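Local coordinates for protein UDP-N-acetylglucosamine 2-epimerase (Listeria monocytogenes, PDB 3OT5) that probably interconverts UDP-N-acetylglucosamine and UDP-N-acetylmannosamine by inverting the configuration at C2 of the sugar, at residues T193-G198 with T395-D400; T126-G131 with Q164-M169. One frame throughout, in Å; residues are numbered along the deposited sequence.

Interaction 1 of 2, residues T193-G198 with T395-D400; sequences TIFVTG and TDRPED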
loop_
_atom_site.group_PDB
_atom_site.type_symbol
_atom_site.label_atom_id
_atom_site.label_comp_id
_atom_site.label_asym_id
_atom_site.label_seq_id
_atom_site.Cartn_x
_atom_site.Cartn_y
_atom_site.Cartn_z
ATOM N N THR A 193 -19.022 7.391 -12.666
ATOM C CA THR A 193 -18.484 7.771 -11.361
ATOM C C THR A 193 -17.228 6.983 -10.926
ATOM O O THR A 193 -16.647 7.271 -9.871
ATOM C CB THR A 193 -19.561 7.616 -10.276
ATOM O OG1 THR A 193 -19.884 6.233 -10.112
ATOM C CG2 THR A 193 -20.823 8.415 -10.649
ATOM N N ILE A 194 -16.800 6.009 -11.726
ATOM C CA ILE A 194 -15.630 5.197 -11.369
ATOM C C ILE A 194 -14.422 5.523 -12.230
ATOM O O ILE A 194 -14.517 5.599 -13.465
ATOM C CB ILE A 194 -15.911 3.693 -11.538
ATOM C CG1 ILE A 194 -17.174 3.270 -10.785
ATOM C CG2 ILE A 194 -14.723 2.880 -11.044
ATOM C CD1 ILE A 194 -17.645 1.889 -11.191
ATOM N N PHE A 195 -13.269 5.678 -11.586
ATOM C CA PHE A 195 -12.041 5.974 -12.309
ATOM C C PHE A 195 -10.911 5.053 -11.870
ATOM O O PHE A 195 -10.554 5.044 -10.703
ATOM C CB PHE A 195 -11.616 7.428 -12.072
ATOM C CG PHE A 195 -12.605 8.438 -12.558
ATOM C CD1 PHE A 195 -12.490 8.982 -13.834
ATOM C CD2 PHE A 195 -13.657 8.845 -11.753
ATOM C CE1 PHE A 195 -13.400 9.911 -14.289
ATOM C CE2 PHE A 195 -14.580 9.786 -12.209
ATOM C CZ PHE A 195 -14.447 10.320 -13.472
ATOM N N VAL A 196 -10.364 4.273 -12.805
ATOM C CA VAL A 196 -9.233 3.415 -12.508
ATOM C C VAL A 196 -8.077 4.393 -12.542
ATOM O O VAL A 196 -7.687 4.878 -13.593
ATOM C CB VAL A 196 -8.995 2.308 -13.560
ATOM C CG1 VAL A 196 -7.767 1.436 -13.150
ATOM C CG2 VAL A 196 -10.229 1.443 -13.721
ATOM N N THR A 197 -7.533 4.678 -11.376
ATOM C CA THR A 197 -6.460 5.643 -11.236
ATOM C C THR A 197 -5.107 5.045 -10.893
ATOM O O THR A 197 -4.077 5.711 -11.026
ATOM C CB THR A 197 -6.815 6.550 -10.056
ATOM O OG1 THR A 197 -6.908 5.743 -8.874
ATOM C CG2 THR A 197 -8.158 7.239 -10.300
ATOM N N GLY A 198 -5.104 3.786 -10.476
ATOM C CA GLY A 198 -3.871 3.146 -10.007
ATOM C C GLY A 198 -3.880 3.332 -8.493
ATOM O O GLY A 198 -4.802 3.935 -7.936
ATOM N N THR A 395 -14.367 20.009 -16.435
ATOM C CA THR A 395 -13.260 20.024 -17.381
ATOM C C THR A 395 -13.021 18.580 -17.813
ATOM O O THR A 395 -13.567 17.655 -17.222
ATOM C CB THR A 395 -11.984 20.660 -16.777
ATOM O OG1 THR A 395 -11.601 19.964 -15.583
ATOM C CG2 THR A 395 -12.234 22.133 -16.446
ATOM N N ASP A 396 -12.215 18.396 -18.851
ATOM C CA ASP A 396 -11.941 17.063 -19.403
ATOM C C ASP A 396 -11.901 15.912 -18.397
ATOM O O ASP A 396 -11.140 15.937 -17.421
ATOM C CB ASP A 396 -10.636 17.070 -20.213
ATOM C CG ASP A 396 -10.735 17.908 -21.474
ATOM O OD1 ASP A 396 -11.792 18.539 -21.696
ATOM O OD2 ASP A 396 -9.759 17.932 -22.246
ATOM N N ARG A 397 -12.738 14.906 -18.657
ATOM C CA ARG A 397 -12.804 13.697 -17.837
ATOM C C ARG A 397 -11.513 12.910 -18.017
ATOM O O ARG A 397 -11.170 12.544 -19.134
ATOM C CB ARG A 397 -13.971 12.822 -18.290
ATOM C CG ARG A 397 -14.031 11.485 -17.586
ATOM C CD ARG A 397 -15.044 10.544 -18.214
ATOM N NE ARG A 397 -15.028 9.257 -17.520
ATOM C CZ ARG A 397 -15.743 8.973 -16.432
ATOM N NH1 ARG A 397 -16.555 9.882 -15.896
ATOM N NH2 ARG A 397 -15.640 7.770 -15.873
ATOM N N PRO A 398 -10.799 12.623 -16.923
ATOM C CA PRO A 398 -9.564 11.876 -17.086
ATOM C C PRO A 398 -9.860 10.445 -17.510
ATOM O O PRO A 398 -10.847 9.866 -17.079
ATOM C CB PRO A 398 -8.962 11.908 -15.690
ATOM C CG PRO A 398 -10.140 11.935 -14.787
ATOM C CD PRO A 398 -11.182 12.740 -15.503
ATOM N N GLU A 399 -9.019 9.881 -18.363
ATOM C CA GLU A 399 -9.239 8.523 -18.811
ATOM C C GLU A 399 -8.537 7.590 -17.824
ATOM O O GLU A 399 -7.606 7.998 -17.129
ATOM C CB GLU A 399 -8.733 8.350 -20.241
ATOM C CG GLU A 399 -9.336 7.160 -20.974
ATOM C CD GLU A 399 -9.019 7.181 -22.457
ATOM O OE1 GLU A 399 -7.889 7.573 -22.824
ATOM O OE2 GLU A 399 -9.897 6.791 -23.259
ATOM N N ASP A 400 -9.013 6.354 -17.748
ATOM C CA ASP A 400 -8.454 5.345 -16.842
ATOM C C ASP A 400 -6.972 5.052 -17.033
ATOM O O ASP A 400 -6.414 5.230 -18.119
ATOM C CB ASP A 400 -9.220 4.024 -16.994
ATOM C CG ASP A 400 -10.618 4.091 -16.428
ATOM O OD1 ASP A 400 -10.862 4.953 -15.562
ATOM O OD2 ASP A 400 -11.458 3.255 -16.816
HETATM O O HOH W 1 -8.564 7.647 -14.073
#

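Interaction 2 of 2, residues T126-G131 with Q164-M169; sequences TSFAAG and QLTGVM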
loop_
_atom_site.group_PDB
_atom_site.type_symbol
_atom_site.label_atom_id
_atom_site.label_comp_id
_atom_site.label_asym_id
_atom_site.label_seq_id
_atom_site.Cartn_x
_atom_site.Cartn_y
_atom_site.Cartn_z
ATOM N N THR A 126 -12.511 3.779 10.196
ATOM C CA THR A 126 -12.483 5.232 10.214
ATOM C C THR A 126 -13.018 5.785 8.896
ATOM O O THR A 126 -13.828 6.694 8.893
ATOM C CB THR A 126 -11.064 5.749 10.496
ATOM O OG1 THR A 126 -10.143 5.110 9.600
ATOM C CG2 THR A 126 -10.659 5.417 11.916
ATOM N N SER A 127 -12.607 5.196 7.780
ATOM C CA SER A 127 -13.073 5.641 6.469
ATOM C C SER A 127 -14.562 5.467 6.266
ATOM O O SER A 127 -15.231 6.332 5.685
ATOM C CB SER A 127 -12.335 4.906 5.366
ATOM O OG SER A 127 -11.003 5.342 5.352
ATOM N N PHE A 128 -15.081 4.335 6.708
ATOM C CA PHE A 128 -16.498 4.078 6.583
ATOM C C PHE A 128 -17.275 5.065 7.420
ATOM O O PHE A 128 -18.232 5.668 6.944
ATOM C CB PHE A 128 -16.831 2.660 7.004
ATOM C CG PHE A 128 -18.252 2.484 7.452
ATOM C CD1 PHE A 128 -19.307 2.629 6.560
ATOM C CD2 PHE A 128 -18.537 2.168 8.779
ATOM C CE1 PHE A 128 -20.601 2.461 6.975
ATOM C CE2 PHE A 128 -19.836 1.988 9.190
ATOM C CZ PHE A 128 -20.870 2.139 8.286
ATOM N N ALA A 129 -16.842 5.236 8.660
ATOM C CA ALA A 129 -17.522 6.130 9.596
ATOM C C ALA A 129 -17.531 7.579 9.107
ATOM O O ALA A 129 -18.533 8.285 9.205
ATOM C CB ALA A 129 -16.871 6.036 10.968
ATOM N N ALA A 130 -16.392 8.007 8.597
ATOM C CA ALA A 130 -16.242 9.355 8.085
ATOM C C ALA A 130 -17.097 9.486 6.829
ATOM O O ALA A 130 -17.661 10.549 6.547
ATOM C CB ALA A 130 -14.771 9.640 7.799
ATOM N N GLY A 131 -17.199 8.397 6.075
ATOM C CA GLY A 131 -17.995 8.384 4.870
ATOM C C GLY A 131 -19.446 8.599 5.207
ATOM O O GLY A 131 -20.142 9.403 4.582
ATOM N N GLN A 164 -17.508 -2.155 1.169
ATOM C CA GLN A 164 -18.771 -2.298 0.470
ATOM C C GLN A 164 -19.710 -1.175 0.903
ATOM O O GLN A 164 -20.367 -0.573 0.064
ATOM C CB GLN A 164 -19.424 -3.652 0.682
ATOM C CG GLN A 164 -18.781 -4.798 -0.062
ATOM C CD GLN A 164 -19.608 -6.074 0.058
ATOM O OE1 GLN A 164 -20.830 -6.015 0.074
ATOM N NE2 GLN A 164 -18.944 -7.227 0.116
ATOM N N LEU A 165 -19.754 -0.874 2.201
ATOM C CA LEU A 165 -20.624 0.194 2.702
ATOM C C LEU A 165 -20.159 1.531 2.153
ATOM O O LEU A 165 -20.962 2.329 1.661
ATOM C CB LEU A 165 -20.660 0.219 4.234
ATOM C CG LEU A 165 -21.308 -1.019 4.890
ATOM C CD1 LEU A 165 -21.154 -0.960 6.376
ATOM C CD2 LEU A 165 -22.782 -1.118 4.516
ATOM N N THR A 166 -18.863 1.784 2.256
ATOM C CA THR A 166 -18.290 3.007 1.718
ATOM C C THR A 166 -18.636 3.098 0.244
ATOM O O THR A 166 -18.982 4.165 -0.252
ATOM C CB THR A 166 -16.775 3.056 1.919
ATOM O OG1 THR A 166 -16.502 3.157 3.324
ATOM C CG2 THR A 166 -16.177 4.258 1.191
ATOM N N GLY A 167 -18.581 1.954 -0.442
ATOM C CA GLY A 167 -18.915 1.886 -1.854
ATOM C C GLY A 167 -20.333 2.334 -2.189
ATOM O O GLY A 167 -20.562 2.913 -3.244
ATOM N N VAL A 168 -21.303 2.086 -1.322
ATOM C CA VAL A 168 -22.657 2.514 -1.649
ATOM C C VAL A 168 -22.802 4.011 -1.391
ATOM O O VAL A 168 -23.502 4.711 -2.130
ATOM C CB VAL A 168 -23.758 1.723 -0.886
ATOM C CG1 VAL A 168 -23.559 0.232 -1.083
ATOM C CG2 VAL A 168 -23.755 2.066 0.581
ATOM N N MET A 169 -22.107 4.512 -0.367
ATOM C CA MET A 169 -22.192 5.920 -0.011
ATOM C C MET A 169 -21.388 6.818 -0.930
ATOM O O MET A 169 -21.742 7.968 -1.133
ATOM C CB MET A 169 -21.725 6.131 1.426
ATOM C CG MET A 169 -22.577 5.409 2.435
ATOM S SD MET A 169 -21.986 5.670 4.104
ATOM C CE MET A 169 -20.381 4.889 4.055
#

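Interaction 1 of 2, residues T193-G198 with T395-D400
Arg397 and Phe195 meet because the arginine turns CG away from the backbone N (chi1 174°) and runs extended as far as NE, long enough to lay its guanidinium against the phenyl ring, while Phe195 swings its own CG beside its backbone N, turning the ring out toward the C-terminal segment. The planes are tilted by 28°, with Phe195 CE1 over the centre of the guanidinium and 3.3 Å from Arg397 CZ. A flat cation suits this place, since it can lie against an aromatic ring and still donate N-H groups at its rim: Arg397 NH1 bonds to Ala192 O, just before strand 194-196. Pro398 approaches the same ring differently. The two side chains cross at about a right angle, Pro398 CD lying 3.8 Å from Phe195 CE1, and Pro398 O sits at the edge of the aromatic ring, near its plane. The proline also touches Ala386 and Ala387 of helix 380-392.

Farther along, Asp400 reaches the strand backbone. Val196 N donates to Asp400 OD1 over 2.9 Å, arriving from above the carboxylate plane, and Val196 CG2 packs 3.8 Å from Asp400 CG. The other oxygen, OD2, forms a salt bridge with Lys181 of helix 178-186. A water donates to Val196 O, at 2.9 Å, and to Glu399 O, adding a second bridge beside the aspartate.

Strand 194-196 is the last of the seven-stranded parallel sheet of the Rossmann-like N-terminal domain, and the returning C-terminal tail lies along it. The chemistry implies a tail held by several unlike bonds: Asp400 takes up an edge-strand N-H, its charge probably balanced by Lys181, a water joins the two backbones, and the guanidinium lies against the ring of Phe195.

Interaction 2 of 2, residues T126-G131 with Q164-M169
Helices 125-136 and 159-169 run side by side in nearly the same direction, their axes 9.2 Å apart at closest approach and inclined by 28°, with Phe128 and Thr166 nearest in backbone. Both belong to the alpha/beta/alpha Rossmann-like domain, where such near-parallel helices cover a face of a parallel sheet. Phe128 carries the contact. Its CG stands anti to the backbone N (chi1 156°), which sends the ring across to the neighbouring helix. Leu165 lays its CD1 methyl over one ring face in a CH-pi contact, 3.9 Å from the ring centroid and 29° off the normal; leucine suits the place because its CD1 branch reaches over the face while CB touches the ring, 3.5 Å from Phe128 CE1. Met169 comes in at about a right angle. Bent at chi3, its flexible chain brings CE to 3.5 Å from Phe128 CD1 and also toward Gly131, whose lack of a side chain leaves the methionine's end close to the backbone.

Thr166 faces the sheet, touching Val120 and His143 of strands 117-121 and 140-144. Its hydroxyl is satisfied within its own helix by Asn162 O, a bond that lets this buried threonine sit among mostly apolar neighbours. That same OG1 lies near the plane of the phenyl ring at its edge, 3.4 Å from Phe128 CA.

Interactions 1 and 2 belong to the same N-terminal Rossmann-like domain, with centres 20 Å apart and nearest atoms about 8 Å apart, so they do not touch. Along the chain interaction 2 closes first, joining two helices within the domain; interaction 1 opens later, at strand 194-196, and is completed only by the loop after helix 380-392, once the chain has passed through the second, six-stranded sheet. The seven-stranded sheet relates them: interaction 2 packs on strands 117-121 and 140-144 in its interior, interaction 1 lies at its outer strand. Interaction 2 therefore joins neighbouring helices of one sheet, whereas interaction 1 brings the C-terminal end back to its outer strand.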